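Local coordinates for protein lectin (Lotus tetragonolobus, PDB 2EIG) that probably binds L-fucosyl-containing sugars as a calcium- and manganese-loaded seed lectin of the legume family, assembled from four copies of the chain, at residues Ile93-Gln98 / Ile104-Asn109; Gly99-Ile104 / Asn141-Leu146; Ile163-Asp166 / Ile171-Val174. All coordinates share one frame; numbering follows the deposited sequence.

Contact 1: residues Ile93-Gln98 / Ile104-Asn109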
loop_
_atom_site.group_PDB
_atom_site.type_symbol
_atom_site.label_atom_id
_atom_site.label_comp_id
_atom_site.label_asym_id
_atom_site.label_seq_id
_atom_site.Cartn_x
_atom_site.Cartn_y
_atom_site.Cartn_z
ATOM N N ILE A 93 -24.807 -13.295 -14.437
ATOM C CA ILE A 93 -24.022 -12.819 -15.547
ATOM C C ILE A 93 -24.639 -11.481 -15.934
ATOM O O ILE A 93 -25.825 -11.418 -16.224
ATOM C CB ILE A 93 -24.072 -13.814 -16.716
ATOM C CG1 ILE A 93 -23.262 -15.086 -16.346
ATOM C CG2 ILE A 93 -23.646 -13.152 -18.076
ATOM C CD1 ILE A 93 -23.314 -16.179 -17.389
ATOM N N PRO A 94 -23.849 -10.400 -15.894
ATOM C CA PRO A 94 -24.521 -9.108 -16.143
ATOM C C PRO A 94 -24.973 -8.912 -17.585
ATOM O O PRO A 94 -24.373 -9.498 -18.552
ATOM C CB PRO A 94 -23.480 -8.057 -15.716
ATOM C CG PRO A 94 -22.387 -8.884 -14.960
ATOM C CD PRO A 94 -22.414 -10.223 -15.610
ATOM N N PRO A 95 -26.019 -8.082 -17.759
ATOM C CA PRO A 95 -26.382 -7.624 -19.116
ATOM C C PRO A 95 -25.174 -6.956 -19.752
ATOM O O PRO A 95 -24.313 -6.488 -19.019
ATOM C CB PRO A 95 -27.465 -6.559 -18.844
ATOM C CG PRO A 95 -27.976 -6.852 -17.538
ATOM C CD PRO A 95 -26.905 -7.533 -16.728
ATOM N N ASN A 96 -25.072 -6.912 -21.088
ATOM C CA ASN A 96 -24.004 -6.108 -21.762
ATOM C C ASN A 96 -22.548 -6.375 -21.313
ATOM O O ASN A 96 -21.661 -5.490 -21.359
ATOM C CB ASN A 96 -24.326 -4.609 -21.675
ATOM C CG ASN A 96 -25.811 -4.336 -21.669
ATOM O OD1 ASN A 96 -26.380 -3.965 -20.632
ATOM N ND2 ASN A 96 -26.459 -4.541 -22.798
ATOM N N SER A 97 -22.302 -7.623 -20.896
ATOM C CA SER A 97 -20.992 -8.054 -20.421
ATOM C C SER A 97 -20.202 -8.963 -21.394
ATOM O O SER A 97 -19.195 -9.546 -21.022
ATOM C CB SER A 97 -21.141 -8.716 -19.058
ATOM O OG SER A 97 -21.988 -9.865 -19.117
ATOM N N GLN A 98 -20.669 -9.082 -22.641
ATOM C CA GLN A 98 -19.997 -9.941 -23.636
ATOM C C GLN A 98 -18.611 -9.463 -23.982
ATOM O O GLN A 98 -18.252 -8.292 -23.724
ATOM C CB GLN A 98 -20.856 -10.138 -24.891
ATOM C CG GLN A 98 -22.069 -11.048 -24.647
ATOM C CD GLN A 98 -22.746 -11.406 -25.944
ATOM O OE1 GLN A 98 -22.828 -12.599 -26.321
ATOM N NE2 GLN A 98 -23.172 -10.378 -26.681
ATOM N N ILE A 104 -18.220 -9.661 -16.511
ATOM C CA ILE A 104 -18.226 -9.033 -15.160
ATOM C C ILE A 104 -18.749 -7.591 -15.164
ATOM O O ILE A 104 -19.198 -7.078 -14.152
ATOM C CB ILE A 104 -16.849 -9.086 -14.458
ATOM C CG1 ILE A 104 -15.746 -8.386 -15.293
ATOM C CG2 ILE A 104 -16.490 -10.577 -14.078
ATOM C CD1 ILE A 104 -14.336 -8.463 -14.722
ATOM N N THR A 105 -18.689 -6.949 -16.305
ATOM C CA THR A 105 -19.086 -5.544 -16.404
ATOM C C THR A 105 -20.275 -5.453 -17.339
ATOM O O THR A 105 -20.180 -5.865 -18.478
ATOM C CB THR A 105 -17.904 -4.693 -16.941
ATOM O OG1 THR A 105 -16.906 -4.585 -15.910
ATOM C CG2 THR A 105 -18.355 -3.274 -17.376
ATOM N N ASP A 106 -21.373 -4.894 -16.844
ATOM C CA ASP A 106 -22.436 -4.384 -17.668
ATOM C C ASP A 106 -21.945 -3.052 -18.275
ATOM O O ASP A 106 -21.784 -2.048 -17.556
ATOM C CB ASP A 106 -23.657 -4.130 -16.792
ATOM C CG ASP A 106 -24.849 -3.550 -17.559
ATOM O OD1 ASP A 106 -25.946 -3.602 -16.997
ATOM O OD2 ASP A 106 -24.720 -3.055 -18.691
ATOM N N SER A 107 -21.736 -3.056 -19.589
ATOM C CA SER A 107 -21.144 -1.944 -20.302
ATOM C C SER A 107 -22.030 -0.704 -20.321
ATOM O O SER A 107 -21.516 0.388 -20.567
ATOM C CB SER A 107 -20.761 -2.325 -21.749
ATOM O OG SER A 107 -21.904 -2.458 -22.554
ATOM N N SER A 108 -23.320 -0.871 -20.008
ATOM C CA SER A 108 -24.282 0.239 -20.024
ATOM C C SER A 108 -24.608 0.745 -18.626
ATOM O O SER A 108 -25.671 1.266 -18.417
ATOM C CB SER A 108 -25.596 -0.192 -20.679
ATOM O OG SER A 108 -25.413 -0.634 -22.002
ATOM N N ASN A 109 -23.660 0.577 -17.709
ATOM C CA ASN A 109 -23.740 0.783 -16.261
ATOM C C ASN A 109 -22.209 0.785 -15.977
ATOM O O ASN A 109 -21.505 0.294 -16.830
ATOM C CB ASN A 109 -24.350 -0.478 -15.695
ATOM C CG ASN A 109 -24.907 -0.301 -14.362
ATOM O OD1 ASN A 109 -24.693 -1.113 -13.492
ATOM N ND2 ASN A 109 -25.688 0.732 -14.183
#

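Contact 2: residues Gly99-Ile104 / Asn141-Leu146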
loop_
_atom_site.group_PDB
_atom_site.type_symbol
_atom_site.label_atom_id
_atom_site.label_comp_id
_atom_site.label_asym_id
_atom_site.label_seq_id
_atom_site.Cartn_x
_atom_site.Cartn_y
_atom_site.Cartn_z
ATOM N N GLY A 99 -17.824 -10.364 -24.578
ATOM C CA GLY A 99 -16.535 -9.976 -25.165
ATOM C C GLY A 99 -15.572 -9.396 -24.136
ATOM O O GLY A 99 -15.274 -10.012 -23.079
ATOM N N GLY A 100 -15.094 -8.199 -24.436
ATOM C CA GLY A 100 -14.055 -7.564 -23.642
ATOM C C GLY A 100 -14.501 -7.125 -22.249
ATOM O O GLY A 100 -13.637 -6.749 -21.433
ATOM N N TYR A 101 -15.815 -7.137 -22.017
ATOM C CA TYR A 101 -16.408 -6.852 -20.683
ATOM C C TYR A 101 -16.353 -8.052 -19.741
ATOM O O TYR A 101 -16.726 -7.950 -18.578
ATOM C CB TYR A 101 -17.813 -6.319 -20.807
ATOM C CG TYR A 101 -17.830 -5.002 -21.525
ATOM C CD1 TYR A 101 -17.323 -3.841 -20.887
ATOM C CD2 TYR A 101 -18.275 -4.909 -22.861
ATOM C CE1 TYR A 101 -17.263 -2.617 -21.550
ATOM C CE2 TYR A 101 -18.225 -3.672 -23.543
ATOM C CZ TYR A 101 -17.725 -2.530 -22.872
ATOM O OH TYR A 101 -17.662 -1.275 -23.482
ATOM N N LEU A 102 -15.835 -9.180 -20.260
ATOM C CA LEU A 102 -15.393 -10.327 -19.446
ATOM C C LEU A 102 -16.456 -11.027 -18.611
ATOM O O LEU A 102 -16.125 -11.848 -17.765
ATOM C CB LEU A 102 -14.108 -9.992 -18.626
ATOM C CG LEU A 102 -12.871 -9.748 -19.516
ATOM C CD1 LEU A 102 -11.694 -9.136 -18.770
ATOM C CD2 LEU A 102 -12.359 -11.031 -20.272
ATOM N N GLY A 103 -17.725 -10.776 -18.902
ATOM C CA GLY A 103 -18.832 -11.348 -18.160
ATOM C C GLY A 103 -18.940 -10.751 -16.764
ATOM O O GLY A 103 -19.657 -11.279 -15.928
ATOM N N ILE A 104 -18.220 -9.661 -16.511
ATOM C CA ILE A 104 -18.226 -9.033 -15.160
ATOM C C ILE A 104 -18.749 -7.591 -15.164
ATOM O O ILE A 104 -19.198 -7.078 -14.152
ATOM C CB ILE A 104 -16.849 -9.086 -14.458
ATOM C CG1 ILE A 104 -15.746 -8.386 -15.293
ATOM C CG2 ILE A 104 -16.490 -10.577 -14.078
ATOM C CD1 ILE A 104 -14.336 -8.463 -14.722
ATOM N N ASN A 141 -14.608 -2.572 -9.934
ATOM C CA ASN A 141 -15.805 -1.886 -10.400
ATOM C C ASN A 141 -15.705 -1.446 -11.858
ATOM O O ASN A 141 -16.656 -0.951 -12.421
ATOM C CB ASN A 141 -16.107 -0.624 -9.524
ATOM C CG ASN A 141 -16.338 -0.960 -8.085
ATOM O OD1 ASN A 141 -16.376 -0.069 -7.200
ATOM N ND2 ASN A 141 -16.503 -2.245 -7.809
ATOM N N SER A 142 -14.531 -1.540 -12.452
ATOM C CA SER A 142 -14.370 -1.071 -13.815
ATOM C C SER A 142 -13.615 -2.126 -14.641
ATOM O O SER A 142 -12.861 -2.905 -14.076
ATOM C CB SER A 142 -13.581 0.236 -13.744
ATOM O OG SER A 142 -13.199 0.651 -15.029
ATOM N N ILE A 143 -13.848 -2.134 -15.952
ATOM C CA ILE A 143 -13.108 -2.978 -16.917
ATOM C C ILE A 143 -11.726 -2.395 -17.182
ATOM O O ILE A 143 -10.832 -3.082 -17.677
ATOM C CB ILE A 143 -13.908 -3.165 -18.269
ATOM C CG1 ILE A 143 -13.568 -4.497 -18.955
ATOM C CG2 ILE A 143 -13.697 -1.931 -19.247
ATOM C CD1 ILE A 143 -13.655 -5.802 -18.044
ATOM N N MET A 144 -11.532 -1.120 -16.845
ATOM C CA MET A 144 -10.183 -0.580 -16.924
ATOM C C MET A 144 -9.431 -0.873 -15.669
ATOM O O MET A 144 -9.777 -0.376 -14.588
ATOM C CB MET A 144 -10.170 0.935 -17.172
ATOM C CG MET A 144 -10.627 1.271 -18.500
ATOM S SD MET A 144 -11.829 2.589 -18.363
ATOM C CE MET A 144 -13.240 1.650 -17.771
ATOM N N SER A 145 -8.367 -1.644 -15.819
ATOM C CA SER A 145 -7.631 -2.128 -14.682
ATOM C C SER A 145 -7.009 -0.986 -13.884
ATOM O O SER A 145 -6.564 0.018 -14.455
ATOM C CB SER A 145 -6.569 -3.095 -15.155
ATOM O OG SER A 145 -7.241 -4.171 -15.773
ATOM N N LEU A 146 -7.033 -1.122 -12.562
ATOM C CA LEU A 146 -6.375 -0.150 -11.673
ATOM C C LEU A 146 -4.865 -0.277 -11.793
ATOM O O LEU A 146 -4.113 0.694 -11.649
ATOM C CB LEU A 146 -6.751 -0.428 -10.212
ATOM C CG LEU A 146 -8.213 -0.258 -9.841
ATOM C CD1 LEU A 146 -8.334 -0.289 -8.311
ATOM C CD2 LEU A 146 -8.662 1.042 -10.405
#

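Contact 3: residues Ile163-Asp166 / Ile171-Val174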
loop_
_atom_site.group_PDB
_atom_site.type_symbol
_atom_site.label_atom_id
_atom_site.label_comp_id
_atom_site.label_asym_id
_atom_site.label_seq_id
_atom_site.Cartn_x
_atom_site.Cartn_y
_atom_site.Cartn_z
ATOM N N ILE A 163 -3.300 -15.579 -5.649
ATOM C CA ILE A 163 -3.820 -14.272 -5.274
ATOM C C ILE A 163 -3.943 -14.238 -3.768
ATOM O O ILE A 163 -4.494 -15.157 -3.133
ATOM C CB ILE A 163 -5.179 -14.024 -5.950
ATOM C CG1 ILE A 163 -5.035 -14.028 -7.501
ATOM C CG2 ILE A 163 -5.833 -12.714 -5.434
ATOM C CD1 ILE A 163 -6.371 -14.146 -8.213
ATOM N N ILE A 164 -3.382 -13.218 -3.160
ATOM C CA ILE A 164 -3.466 -13.152 -1.701
ATOM C C ILE A 164 -4.168 -11.844 -1.460
ATOM O O ILE A 164 -3.797 -10.855 -2.059
ATOM C CB ILE A 164 -2.087 -13.146 -0.985
ATOM C CG1 ILE A 164 -1.375 -14.494 -1.130
ATOM C CG2 ILE A 164 -2.250 -12.831 0.529
ATOM C CD1 ILE A 164 0.085 -14.493 -0.597
ATOM N N TYR A 165 -5.216 -11.867 -0.643
ATOM C CA TYR A 165 -5.748 -10.648 -0.068
ATOM C C TYR A 165 -5.388 -10.574 1.391
ATOM O O TYR A 165 -5.851 -11.374 2.193
ATOM C CB TYR A 165 -7.272 -10.561 -0.247
ATOM C CG TYR A 165 -7.794 -9.197 0.181
ATOM C CD1 TYR A 165 -7.594 -8.064 -0.609
ATOM C CD2 TYR A 165 -8.423 -9.042 1.405
ATOM C CE1 TYR A 165 -8.017 -6.825 -0.169
ATOM C CE2 TYR A 165 -8.881 -7.825 1.839
ATOM C CZ TYR A 165 -8.679 -6.726 1.060
ATOM O OH TYR A 165 -9.161 -5.545 1.536
ATOM N N ASP A 166 -4.620 -9.573 1.754
ATOM C CA ASP A 166 -4.311 -9.360 3.154
ATOM C C ASP A 166 -5.236 -8.289 3.758
ATOM O O ASP A 166 -5.066 -7.128 3.471
ATOM C CB ASP A 166 -2.842 -8.969 3.320
ATOM C CG ASP A 166 -2.521 -8.557 4.746
ATOM O OD1 ASP A 166 -3.132 -9.115 5.652
ATOM O OD2 ASP A 166 -1.691 -7.665 4.954
ATOM N N ILE A 171 -4.449 -5.260 0.916
ATOM C CA ILE A 171 -3.758 -5.356 -0.366
ATOM C C ILE A 171 -4.094 -6.686 -1.026
ATOM O O ILE A 171 -3.975 -7.734 -0.417
ATOM C CB ILE A 171 -2.198 -5.136 -0.208
ATOM C CG1 ILE A 171 -1.917 -3.663 0.195
ATOM C CG2 ILE A 171 -1.473 -5.419 -1.533
ATOM C CD1 ILE A 171 -0.630 -3.440 0.950
ATOM N N LEU A 172 -4.553 -6.615 -2.260
ATOM C CA LEU A 172 -4.715 -7.784 -3.118
ATOM C C LEU A 172 -3.465 -7.932 -3.992
ATOM O O LEU A 172 -3.123 -7.020 -4.723
ATOM C CB LEU A 172 -5.970 -7.610 -3.977
ATOM C CG LEU A 172 -6.357 -8.754 -4.935
ATOM C CD1 LEU A 172 -7.006 -9.832 -4.135
ATOM C CD2 LEU A 172 -7.305 -8.263 -6.014
ATOM N N THR A 173 -2.804 -9.085 -3.935
ATOM C CA THR A 173 -1.584 -9.291 -4.707
ATOM C C THR A 173 -1.704 -10.555 -5.521
ATOM O O THR A 173 -2.142 -11.604 -5.041
ATOM C CB THR A 173 -0.356 -9.359 -3.797
ATOM O OG1 THR A 173 -0.314 -8.164 -3.036
ATOM C CG2 THR A 173 0.949 -9.420 -4.608
ATOM N N VAL A 174 -1.277 -10.453 -6.763
ATOM C CA VAL A 174 -1.287 -11.584 -7.632
ATOM C C VAL A 174 0.137 -11.990 -7.994
ATOM O O VAL A 174 0.959 -11.140 -8.314
ATOM C CB VAL A 174 -2.068 -11.273 -8.934
ATOM C CG1 VAL A 174 -2.258 -12.546 -9.740
ATOM C CG2 VAL A 174 -3.391 -10.532 -8.594
#

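Contact 1: residues Ile93-Gln98 / Ile104-Asn109
P94 lays its ring against the backbone of the returning chain, CB 4.1 Å from CB of D106 and CG 3.8 Å from the carbonyl O of I104. The two segments belong to the long loop between strands 81-88 and 115-120 of the legume lectin jelly roll, and each makes a beta turn: type II from P94 to S97, type I from D106 to N109. Where the turns meet, the carbonyl O of N96 takes the N-H of S107 at 3.0 Å, with the donor standing well above the carbonyl plane; OG of S107 adds a weak bond to the same oxygen.

D106 carries most of the second turn's side of the contact. Its CG stands anti to the backbone N (chi1 179°), which swings the carboxylate alongside the N96 side chain, OD1 passing 3.8 Å from CB of P95. The carbonyl O of P95 approaches CA of D106 at 3.1 Å, a CA-H...O contact, and T105 O meets CA of S97 in a similar way. N112 accepts the N-H of D106, while N109 bonds to S110 of the second subunit, placing this turn at a subunit interface. The carboxylate also closes an Asx turn within its own segment: the N-H of S108 reaches OD2 of D106 at 2.9 Å, on the anti side and 35° out of the carboxylate plane.

Contact 2: residues Gly99-Ile104 / Asn141-Leu146
I143 pushes its CG1-CD1 arm into the bend of 99-104, and nearly all of the tight packing is made by that one branch. CG1 sits 3.3 Å from the carbonyl O of G100, and CD1 lies 3.8 Å from the carbonyl O of Y101. CG1 stands roughly anti to the backbone N (chi1 -152°), and the next torsion turns CD1 inward, toward L102. There CD1 of I143 meets CD1 of L102 at 3.9 Å, the two side chains crossing at about a right angle.

The rest is looser. CD1 of I104 comes only to 4.3 Å from CD1 of I143, and Y101 CD1 is 4.3 Å from I143 CG1, the approach to the ring being oblique. Around Y101 other groups take over: its ring stacks with W126, and Q111 of the second subunit packs on Y101, I143 and M144. Backbone bonds from L102 to G99 and from I104 to Y101 brace the bend, and two of its carbonyls, G99 O and L102 O, take the hydroxyls of T207 and S205. In 141-146, OG of S142 accepts the N-H of M144 at 3.0 Å, an ST turn.

In this legume lectin domain the bend lies next to the metals, with G100 about 5 Å from the calcium and the side chain of L102 about 5 Å from the manganese. No hydrogen bond joins the two loops, so the fit between them is apolar and depends chiefly on I143.

Contact 3: residues Ile163-Asp166 / Ile171-Val174
I164 and T173 form a hydrogen-bonded pair of an antiparallel beta hairpin, each N-H meeting the other's carbonyl O at 2.8 Å. T173 N points nearly along the C=O axis of I164, and I164 N lies in the carbonyl plane of T173. D166 and I171 make the next such pair toward the turn: the bond from D166 N to I171 O is 2.9 Å, whereas that from I171 N to D166 O is longer (3.2 Å) and more bent, at 145°.

On the face carrying I163, Y165, L172 and V174, CG2 of I163 presses on CD1 of L172 at 3.4 Å, tighter than usual for two methyls. CG1 of I163 runs beside V174, 3.9 Å from its CG1. The Y165 ring is swung toward strand 171-174, with CG anti to the backbone N (chi1 -172°), and L172 CB lies in the ring plane at the edge of Y165, 3.8 Å from Y165 CD1.

Further out, strands 61-72 and 183-189 flank the hairpin in the back sheet of the legume lectin sandwich, V115 and V117 of the facing sheet cover I163, L172 and V174, and Y165 OH is fixed by I190 O and L192 N. The other face, with I164, D166, I171 and T173, meets the third subunit, where I171 packs on its own copy and the D166 carboxylate bonds to T185 and S187 and forms a salt bridge with K147, all of that subunit, which would probably stabilise its negative charge. One face thus closes the apolar core, while the other joins subunits by mixing isoleucine packing with charge and hydroxyl bonds.

Contacts 1 and 2 are neighbours, their centres about 9 Å apart; they share I104, and their segments alternate along the chain. Both use the long loop between strands 81-88 and 115-120, and contact 2 packs it against the loop between strands 135-140 and 147-150, close to the metals. They also touch directly: S107 CB packs 3.2 Å from CZ of Y101. Contact 3 follows later in sequence, on hairpin 159-166/171-178 of the other sheet, its centre about 25 Å from that of contact 1 and about 19 Å from that of contact 2, with no touch between them. Contacts 1 and 2 both touch the second subunit, whereas contact 3 faces the third, so together they reach two interfaces of the tetramer.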